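Local coordinates for uncharacterized protein yedD (Klebsiella pneumoniae subsp. pneumoniae, PDB 4HWM), which is a lipoprotein of unknown function that belongs to the YedD-like family and folds into an antiparallel beta-barrel with one C-terminal helix, at residues Q31-S36 against D96-S101; P37-S42 against R55-V60; E10-A15 against P64-N69. One frame throughout, in Å; residues are numbered along the deposited sequence.

Contact 1 (Q31-S36 against D96-S101); sequences QSAMMS and DRMTLS
Gln31 and Thr99 illustrate how a loop without regular structure can be fastened to the start of a strand by one side-chain amide. Gln31 OE1 accepts the backbone N-H of Thr99, with 3.0 Å between OE1 and N and an almost straight N-H...O angle of 170°. The donor stands above the plane of the side-chain carbonyl, 37° out of it. A bend at chi2 (-66°) turns CD aside from an extended course, and the amide it carries puts OE1 3.4 Å from Met98 CA as well. The other end of the amide is held within the loop, where NE2 donates to Gly29 O, so two bonds fix its rotation.

Gln31 also opens a type I beta turn, closed by Met34 N to Gln31 O at 3.0 Å. The turn presents Ala33 to the partner segment: its CB approaches Arg97 NH1 obliquely at 3.5 Å. Two waters fill out the polar side. Water 1 accepts from Ala33 N and donates to Arg97 O at 2.8 Å. Water 2 lies in the plane of the Arg97 guanidinium at its edge, accepts from NH2, and donates to Ala33 O at 2.7 Å.

On the apolar side, the selenomethionines Met34 and Met98 cross at about a right angle, SE to SE 3.8 Å; Met34 was modelled in two conformers, so this distance is provisional. Met34 CG also lies against Met98 SE.

The contact ties the long connection between strands 23-26 and 40-45 to the short link between strands 92-95 and 98-103, at the surface of the barrel. Met34 and Met98 both rest on Ala41 of strand 40-45 and Arg55 of strand 50-56, while farther along strand 98-103 Leu100 packs on Leu43 and Ile93.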
loop_
_atom_site.group_PDB
_atom_site.type_symbol
_atom_site.label_atom_id
_atom_site.label_comp_id
_atom_site.label_asym_id
_atom_site.label_seq_id
_atom_site.Cartn_x
_atom_site.Cartn_y
_atom_site.Cartn_z
ATOM N N GLN A 31 -5.164 -4.819 -14.540
ATOM C CA GLN A 31 -5.826 -3.615 -14.034
ATOM C C GLN A 31 -5.804 -2.552 -15.112
ATOM O O GLN A 31 -4.729 -2.157 -15.548
ATOM C CB GLN A 31 -5.072 -3.080 -12.816
ATOM C CG GLN A 31 -4.912 -4.119 -11.717
ATOM C CD GLN A 31 -6.212 -4.509 -11.097
ATOM O OE1 GLN A 31 -6.969 -3.657 -10.593
ATOM N NE2 GLN A 31 -6.484 -5.813 -11.092
ATOM N N SER A 32 -6.987 -2.054 -15.502
ATOM C CA SER A 32 -7.084 -1.091 -16.607
ATOM C C SER A 32 -6.359 0.222 -16.320
ATOM O O SER A 32 -5.995 0.937 -17.256
ATOM C CB SER A 32 -8.554 -0.841 -16.949
ATOM O OG SER A 32 -9.235 -0.239 -15.873
ATOM N N ALA A 33 -6.174 0.555 -15.027
ATOM C CA ALA A 33 -5.456 1.751 -14.622
ATOM C C ALA A 33 -3.959 1.701 -14.901
ATOM O O ALA A 33 -3.307 2.739 -14.978
ATOM C CB ALA A 33 -5.674 2.028 -13.121
HETATM N N MSE A 34 -3.423 0.494 -15.085
HETATM C CA MSE A 34 -1.996 0.304 -15.184
HETATM C C MSE A 34 -1.523 0.287 -16.625
HETATM O O MSE A 34 -2.313 0.189 -17.565
HETATM C CB MSE A 34 -1.624 -0.965 -14.451
HETATM C CG MSE A 34 -1.936 -0.896 -12.936
HETATM SE SE MSE A 34 -1.105 -2.291 -11.900
HETATM C CE MSE A 34 0.614 -1.436 -11.591
HETATM N N MSE A 35 -0.212 0.348 -16.771
HETATM C CA MSE A 35 0.402 0.514 -18.080
HETATM C C MSE A 35 0.124 -0.638 -19.054
HETATM O O MSE A 35 0.029 -0.448 -20.257
HETATM C CB MSE A 35 1.901 0.764 -17.874
HETATM C CG MSE A 35 2.632 1.422 -18.974
HETATM SE SE MSE A 35 1.853 3.112 -19.507
HETATM C CE MSE A 35 2.956 3.276 -21.069
ATOM N N SER A 36 -0.026 -1.845 -18.534
ATOM C CA SER A 36 -0.210 -3.032 -19.341
ATOM C C SER A 36 -0.803 -4.159 -18.486
ATOM O O SER A 36 -0.611 -4.131 -17.265
ATOM C CB SER A 36 1.146 -3.463 -19.896
ATOM O OG SER A 36 0.973 -4.235 -21.092
ATOM N N ASP A 96 -6.618 3.206 -5.208
ATOM C CA ASP A 96 -6.148 3.986 -6.357
ATOM C C ASP A 96 -6.631 3.410 -7.696
ATOM O O ASP A 96 -5.853 3.172 -8.606
ATOM C CB ASP A 96 -4.631 4.147 -6.306
ATOM C CG ASP A 96 -4.123 5.238 -7.231
ATOM O OD1 ASP A 96 -4.902 6.154 -7.599
ATOM O OD2 ASP A 96 -2.938 5.152 -7.608
ATOM N N ARG A 97 -7.924 3.161 -7.786
ATOM C CA ARG A 97 -8.575 2.749 -9.029
ATOM C C ARG A 97 -8.246 1.311 -9.452
ATOM O O ARG A 97 -8.509 0.903 -10.589
ATOM C CB ARG A 97 -8.292 3.777 -10.164
ATOM C CG ARG A 97 -8.678 5.215 -9.744
ATOM C CD ARG A 97 -8.480 6.309 -10.813
ATOM N NE ARG A 97 -7.059 6.566 -11.029
ATOM C CZ ARG A 97 -6.323 6.051 -12.024
ATOM N NH1 ARG A 97 -6.863 5.267 -12.949
ATOM N NH2 ARG A 97 -5.042 6.332 -12.096
HETATM N N MSE A 98 -7.768 0.518 -8.503
HETATM C CA MSE A 98 -7.456 -0.882 -8.706
HETATM C C MSE A 98 -8.111 -1.745 -7.651
HETATM O O MSE A 98 -8.612 -1.238 -6.646
HETATM C CB MSE A 98 -5.954 -1.107 -8.600
HETATM C CG MSE A 98 -5.127 -0.237 -9.559
HETATM SE SE MSE A 98 -3.248 -0.407 -9.365
HETATM C CE MSE A 98 -3.080 0.510 -7.650
ATOM N N THR A 99 -8.108 -3.038 -7.906
ATOM C CA THR A 99 -8.596 -4.035 -6.941
ATOM C C THR A 99 -7.437 -4.932 -6.585
ATOM O O THR A 99 -6.810 -5.526 -7.461
ATOM C CB THR A 99 -9.726 -4.883 -7.531
ATOM O OG1 THR A 99 -10.830 -4.022 -7.864
ATOM C CG2 THR A 99 -10.227 -5.934 -6.525
ATOM N N LEU A 100 -7.151 -5.022 -5.284
ATOM C CA LEU A 100 -6.057 -5.853 -4.772
ATOM C C LEU A 100 -6.637 -6.924 -3.851
ATOM O O LEU A 100 -7.575 -6.656 -3.115
ATOM C CB LEU A 100 -5.023 -5.038 -4.012
ATOM C CG LEU A 100 -4.121 -4.100 -4.823
ATOM C CD1 LEU A 100 -4.871 -2.985 -5.500
ATOM C CD2 LEU A 100 -2.970 -3.573 -3.987
ATOM N N SER A 101 -6.044 -8.100 -3.897
ATOM C CA SER A 101 -6.459 -9.247 -3.114
ATOM C C SER A 101 -5.467 -9.568 -2.016
ATOM O O SER A 101 -4.258 -9.393 -2.175
ATOM C CB SER A 101 -6.581 -10.455 -4.038
ATOM O OG SER A 101 -7.580 -10.203 -5.022
HETATM O O HOH W 1 -7.592 -0.626 -12.708
HETATM O O HOH W 2 -4.133 5.273 -14.528
#

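Contact 2 (P37-S42 against R55-V60); sequences PDAIAS and RQWQRV
Arg55 meets Ala41 near the open end of an antiparallel beta hairpin, strands 40-45 and 50-56 of the barrel, and the pair shows how alternate residues of paired strands serve different faces. The backbones run 165° apart. Arg55 and Ala41 form a non-hydrogen-bonded pair whose side chains share one face, Arg55 CG lying 3.8 Å from Ala41 CB. Beyond CG the arginine stays extended, and its guanidinium is held by salt bridges from NE to Asp53 and from NH2 to Asp96. One step nearer the hairpin turn than this pair, Ser42 is bonded through its backbone to Cys54, whose disulfide to Cys110 ties the hairpin to helix 108-118.

Gln56 follows as the hydrogen-bonded pair of Ile40. Ile40 N donates to Gln56 O at 2.9 Å, and Gln56 N returns the bond to Ile40 O at 2.8 Å. Their side chains emerge on the other face. Chi1 of Gln56 (61°) puts CG in the crowded position between backbone N and carbonyl carbon, where it packs 3.9 Å from Ile40 CB.

At Trp57 the strand has ended, yet the packing continues. Its CB lies 3.7 Å from Ala39 CB; chi1 (-179°) sets CG anti to the backbone N, and the ring it carries brings CD1 and NE1 alongside Ala39 N and Asp38. Water 3, in the plane of the ring at its edge, accepts from Trp57 NE1 at 2.9 Å and donates to Asp38 OD2 at 2.6 Å, bridging the two side chains. Arg59 closes the bend by taking the backbone N-H of Trp57 on its carbonyl oxygen. Between them Gln58 lays its amide over one face of the indole, NE2 3.3 Å above the Trp57 plane and offset toward the rim.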
loop_
_atom_site.group_PDB
_atom_site.type_symbol
_atom_site.label_atom_id
_atom_site.label_comp_id
_atom_site.label_asym_id
_atom_site.label_seq_id
_atom_site.Cartn_x
_atom_site.Cartn_y
_atom_site.Cartn_z
ATOM N N PRO A 37 -1.487 -5.150 -19.107
ATOM C CA PRO A 37 -2.127 -6.202 -18.327
ATOM C C PRO A 37 -1.239 -6.997 -17.374
ATOM O O PRO A 37 -1.740 -7.466 -16.346
ATOM C CB PRO A 37 -2.736 -7.129 -19.390
ATOM C CG PRO A 37 -3.058 -6.182 -20.506
ATOM C CD PRO A 37 -1.905 -5.213 -20.530
ATOM N N ASP A 38 0.046 -7.120 -17.658
ATOM C CA ASP A 38 0.939 -7.866 -16.759
ATOM C C ASP A 38 1.501 -7.041 -15.606
ATOM O O ASP A 38 2.161 -7.592 -14.719
ATOM C CB ASP A 38 2.106 -8.488 -17.513
ATOM C CG ASP A 38 1.676 -9.573 -18.480
ATOM O OD1 ASP A 38 0.654 -10.284 -18.233
ATOM O OD2 ASP A 38 2.421 -9.690 -19.467
ATOM N N ALA A 39 1.229 -5.737 -15.604
ATOM C CA ALA A 39 1.671 -4.889 -14.502
ATOM C C ALA A 39 0.973 -5.362 -13.203
ATOM O O ALA A 39 -0.180 -5.826 -13.238
ATOM C CB ALA A 39 1.378 -3.411 -14.779
ATOM N N ILE A 40 1.698 -5.237 -12.095
ATOM C CA ILE A 40 1.247 -5.683 -10.780
ATOM C C ILE A 40 1.364 -4.510 -9.806
ATOM O O ILE A 40 2.348 -3.785 -9.815
ATOM C CB ILE A 40 2.115 -6.864 -10.253
ATOM C CG1 ILE A 40 2.080 -8.043 -11.215
ATOM C CG2 ILE A 40 1.681 -7.334 -8.841
ATOM C CD1 ILE A 40 3.200 -9.028 -11.031
ATOM N N ALA A 41 0.360 -4.330 -8.954
ATOM C CA ALA A 41 0.448 -3.434 -7.825
ATOM C C ALA A 41 0.256 -4.188 -6.525
ATOM O O ALA A 41 -0.548 -5.108 -6.420
ATOM C CB ALA A 41 -0.568 -2.314 -7.942
ATOM N N SER A 42 0.993 -3.743 -5.524
ATOM C CA SER A 42 0.947 -4.332 -4.187
ATOM C C SER A 42 0.868 -3.225 -3.140
ATOM O O SER A 42 1.401 -2.127 -3.328
ATOM C CB SER A 42 2.215 -5.156 -3.925
ATOM O OG SER A 42 2.377 -6.189 -4.873
ATOM N N ARG A 55 4.575 -0.930 -7.238
ATOM C CA ARG A 55 3.971 -1.241 -8.528
ATOM C C ARG A 55 5.078 -1.583 -9.497
ATOM O O ARG A 55 6.130 -0.988 -9.448
ATOM C CB ARG A 55 3.173 -0.060 -9.017
ATOM C CG ARG A 55 2.158 0.365 -7.983
ATOM C CD ARG A 55 1.277 1.425 -8.477
ATOM N NE ARG A 55 0.603 2.133 -7.394
ATOM C CZ ARG A 55 -0.441 2.930 -7.516
ATOM N NH1 ARG A 55 -0.982 3.175 -8.707
ATOM N NH2 ARG A 55 -0.911 3.529 -6.434
ATOM N N GLN A 56 4.847 -2.547 -10.366
ATOM C CA GLN A 56 5.907 -3.043 -11.219
ATOM C C GLN A 56 5.389 -3.478 -12.576
ATOM O O GLN A 56 4.293 -4.029 -12.714
ATOM C CB GLN A 56 6.616 -4.215 -10.560
ATOM C CG GLN A 56 5.760 -5.406 -10.266
ATOM C CD GLN A 56 6.500 -6.436 -9.480
ATOM O OE1 GLN A 56 7.326 -7.190 -10.047
ATOM N NE2 GLN A 56 6.222 -6.511 -8.194
ATOM N N TRP A 57 6.208 -3.213 -13.583
ATOM C CA TRP A 57 6.042 -3.841 -14.881
ATOM C C TRP A 57 7.433 -3.900 -15.512
ATOM O O TRP A 57 8.211 -4.771 -15.154
ATOM C CB TRP A 57 4.981 -3.130 -15.728
ATOM C CG TRP A 57 4.799 -3.801 -17.052
ATOM C CD1 TRP A 57 4.724 -5.155 -17.288
ATOM C CD2 TRP A 57 4.693 -3.162 -18.305
ATOM N NE1 TRP A 57 4.589 -5.383 -18.640
ATOM C CE2 TRP A 57 4.578 -4.178 -19.286
ATOM C CE3 TRP A 57 4.701 -1.830 -18.710
ATOM C CZ2 TRP A 57 4.445 -3.893 -20.639
ATOM C CZ3 TRP A 57 4.583 -1.543 -20.053
ATOM C CH2 TRP A 57 4.469 -2.576 -21.012
ATOM N N GLN A 58 7.771 -2.962 -16.385
ATOM C CA GLN A 58 9.131 -2.870 -16.909
ATOM C C GLN A 58 10.087 -2.313 -15.863
ATOM O O GLN A 58 11.274 -2.624 -15.883
ATOM C CB GLN A 58 9.224 -2.039 -18.198
ATOM C CG GLN A 58 8.369 -2.541 -19.338
ATOM C CD GLN A 58 8.753 -3.896 -19.814
ATOM O OE1 GLN A 58 9.932 -4.162 -20.072
ATOM N NE2 GLN A 58 7.774 -4.782 -19.923
ATOM N N ARG A 59 9.560 -1.468 -14.975
ATOM C CA ARG A 59 10.289 -0.927 -13.849
ATOM C C ARG A 59 9.413 -1.012 -12.606
ATOM O O ARG A 59 8.204 -1.195 -12.715
ATOM C CB ARG A 59 10.668 0.532 -14.096
ATOM C CG ARG A 59 11.673 0.696 -15.232
ATOM C CD ARG A 59 12.075 2.150 -15.423
ATOM N NE ARG A 59 10.968 2.954 -15.940
ATOM C CZ ARG A 59 10.882 4.289 -15.902
ATOM N NH1 ARG A 59 11.848 5.028 -15.380
ATOM N NH2 ARG A 59 9.801 4.892 -16.388
ATOM N N VAL A 60 10.057 -0.878 -11.454
ATOM C CA VAL A 60 9.406 -0.857 -10.157
ATOM C C VAL A 60 9.344 0.581 -9.660
ATOM O O VAL A 60 10.317 1.344 -9.790
ATOM C CB VAL A 60 10.224 -1.708 -9.156
ATOM C CG1 VAL A 60 9.647 -1.639 -7.770
ATOM C CG2 VAL A 60 10.332 -3.152 -9.622
HETATM O O HOH W 3 3.859 -7.722 -20.233
#

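Contact 3 (E10-A15 against P64-N69); sequences EDVVKA and PGKLMN
The Ala15 nitrogen stands above the plane of the Leu67 backbone carbonyl, 49° out of it, and donates to Leu67 O at 2.8 Å. The bond itself is nearly straight, 173° at the hydrogen. Lys14 CA approaches the same oxygen at 3.5 Å in a weaker C-H...O contact. Ala15 O in turn rests against Leu67 CB at 3.5 Å. Ala15 CB points at the strand and packs against Leu67 CB and Asn69 N. A water completes the polar seam, accepting from Asn69 N and donating to Val13 O at 3.0 Å.

Upstream, Lys66 carries the contact. Its chain is extended beyond CG and slides past Val12 in the opposite direction, CD lying 4.2 Å from Val12 CG1. The ammonium group is bonded to Tyr9 O and also forms a cation-pi contact with the Tyr9 side chain; Val12 O lies 3.5 Å from Lys66 NZ.

This is an N-terminal segment laid across strand 60-70 on the barrel surface, joined by a single direct backbone bond. Its chemistry is that of a lysine amid carbonyl oxygens and an aromatic ring. With the carboxylate of Glu10 at longer range, 7.0 Å from Glu10 OE1 to Lys66 NZ, such surroundings would probably favour the charged form of Lys66.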
loop_
_atom_site.group_PDB
_atom_site.type_symbol
_atom_site.label_atom_id
_atom_site.label_comp_id
_atom_site.label_asym_id
_atom_site.label_seq_id
_atom_site.Cartn_x
_atom_site.Cartn_y
_atom_site.Cartn_z
ATOM N N GLU A 10 5.954 14.298 7.892
ATOM C CA GLU A 10 6.516 13.926 9.196
ATOM C C GLU A 10 5.541 14.150 10.324
ATOM O O GLU A 10 5.660 13.496 11.353
ATOM C CB GLU A 10 7.794 14.748 9.494
ATOM C CG GLU A 10 8.963 14.401 8.606
ATOM C CD GLU A 10 8.971 15.143 7.281
ATOM O OE1 GLU A 10 7.988 15.878 6.919
ATOM O OE2 GLU A 10 10.017 15.018 6.605
ATOM N N ASP A 11 4.603 15.073 10.119
ATOM C CA ASP A 11 3.653 15.474 11.156
ATOM C C ASP A 11 2.327 14.743 11.049
ATOM O O ASP A 11 1.449 14.929 11.900
ATOM C CB ASP A 11 3.427 16.993 11.101
ATOM C CG ASP A 11 4.718 17.796 11.290
ATOM O OD1 ASP A 11 5.595 17.370 12.074
ATOM O OD2 ASP A 11 4.850 18.888 10.671
ATOM N N VAL A 12 2.176 13.900 10.026
ATOM C CA VAL A 12 0.949 13.141 9.840
ATOM C C VAL A 12 0.829 12.120 10.932
ATOM O O VAL A 12 1.788 11.407 11.246
ATOM C CB VAL A 12 0.900 12.404 8.477
ATOM C CG1 VAL A 12 -0.212 11.330 8.482
ATOM C CG2 VAL A 12 0.698 13.397 7.372
ATOM N N VAL A 13 -0.388 12.091 11.501
ATOM C CA VAL A 13 -0.782 11.177 12.561
ATOM C C VAL A 13 -1.126 9.797 11.966
ATOM O O VAL A 13 -2.116 9.629 11.242
ATOM C CB VAL A 13 -1.984 11.739 13.352
ATOM C CG1 VAL A 13 -2.478 10.722 14.407
ATOM C CG2 VAL A 13 -1.599 13.078 14.003
ATOM N N LYS A 14 -0.246 8.853 12.234
ATOM C CA LYS A 14 -0.322 7.507 11.632
ATOM C C LYS A 14 -1.415 6.716 12.331
ATOM O O LYS A 14 -1.360 6.530 13.550
ATOM C CB LYS A 14 1.000 6.824 11.809
ATOM C CG LYS A 14 1.062 5.464 11.205
ATOM C CD LYS A 14 2.488 4.857 11.257
ATOM C CE LYS A 14 2.918 4.347 12.614
ATOM N NZ LYS A 14 4.364 3.962 12.697
ATOM N N ALA A 15 -2.406 6.263 11.562
ATOM C CA ALA A 15 -3.552 5.527 12.116
ATOM C C ALA A 15 -3.234 4.031 12.145
ATOM O O ALA A 15 -2.814 3.465 11.139
ATOM C CB ALA A 15 -4.806 5.762 11.280
ATOM N N PRO A 64 6.962 4.282 0.465
ATOM C CA PRO A 64 6.416 4.140 1.806
ATOM C C PRO A 64 5.275 5.145 2.047
ATOM O O PRO A 64 5.188 6.180 1.388
ATOM C CB PRO A 64 7.633 4.409 2.706
ATOM C CG PRO A 64 8.847 4.008 1.818
ATOM C CD PRO A 64 8.417 4.537 0.468
ATOM N N GLY A 65 4.413 4.859 3.020
ATOM C CA GLY A 65 3.350 5.764 3.418
ATOM C C GLY A 65 2.835 5.438 4.815
ATOM O O GLY A 65 3.414 4.621 5.523
ATOM N N LYS A 66 1.741 6.095 5.158
ATOM C CA LYS A 66 1.097 5.955 6.454
ATOM C C LYS A 66 -0.391 5.976 6.269
ATOM O O LYS A 66 -0.885 6.782 5.505
ATOM C CB LYS A 66 1.401 7.171 7.366
ATOM C CG LYS A 66 2.807 7.359 7.731
ATOM C CD LYS A 66 3.012 8.667 8.482
ATOM C CE LYS A 66 4.446 8.942 8.799
ATOM N NZ LYS A 66 4.552 10.338 9.384
ATOM N N LEU A 67 -1.125 5.180 7.040
ATOM C CA LEU A 67 -2.577 5.322 7.074
ATOM C C LEU A 67 -2.960 6.577 7.852
ATOM O O LEU A 67 -2.282 6.954 8.826
ATOM C CB LEU A 67 -3.222 4.147 7.767
ATOM C CG LEU A 67 -3.076 2.786 7.131
ATOM C CD1 LEU A 67 -3.833 1.781 8.024
ATOM C CD2 LEU A 67 -3.582 2.751 5.682
HETATM N N MSE A 68 -4.038 7.208 7.407
HETATM C CA MSE A 68 -4.629 8.355 8.088
HETATM C C MSE A 68 -6.117 8.102 8.156
HETATM O O MSE A 68 -6.734 7.580 7.224
HETATM C CB MSE A 68 -4.329 9.627 7.301
HETATM C CG MSE A 68 -4.897 10.908 7.896
HETATM SE SE MSE A 68 -4.519 12.423 6.744
HETATM C CE MSE A 68 -5.816 11.985 5.325
ATOM N N ASN A 69 -6.698 8.467 9.301
ATOM C CA ASN A 69 -8.133 8.450 9.488
ATOM C C ASN A 69 -8.597 9.906 9.340
ATOM O O ASN A 69 -8.120 10.786 10.062
ATOM C CB ASN A 69 -8.450 7.892 10.878
ATOM C CG ASN A 69 -9.858 7.343 11.001
ATOM O OD1 ASN A 69 -10.480 6.909 10.032
ATOM N ND2 ASN A 69 -10.356 7.330 12.224
HETATM O O HOH W 4 -5.084 9.501 11.445
#

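Overall arrangement
From the N terminus, residues 10-15 come first, and contact 3 closes a long loop by joining them to strand 60-70. Residues 31-36 and 37-42 follow, opening contacts 1 and 2. Contact 2 closes first, at 55-60, enclosing just 12 residues of the hairpin and falling within the loops of both other contacts. Contact 3 closes next, at 64-69, and contact 1 last, at 96-101, so contacts 1 and 3 cross. Contacts 1 and 2 touch, their centres about 10 Å apart, whereas contact 3 lies on the opposite side of the chain's centre. Together they tie the N-terminal segment and the loop before strand 40-45 to one barrel sheet.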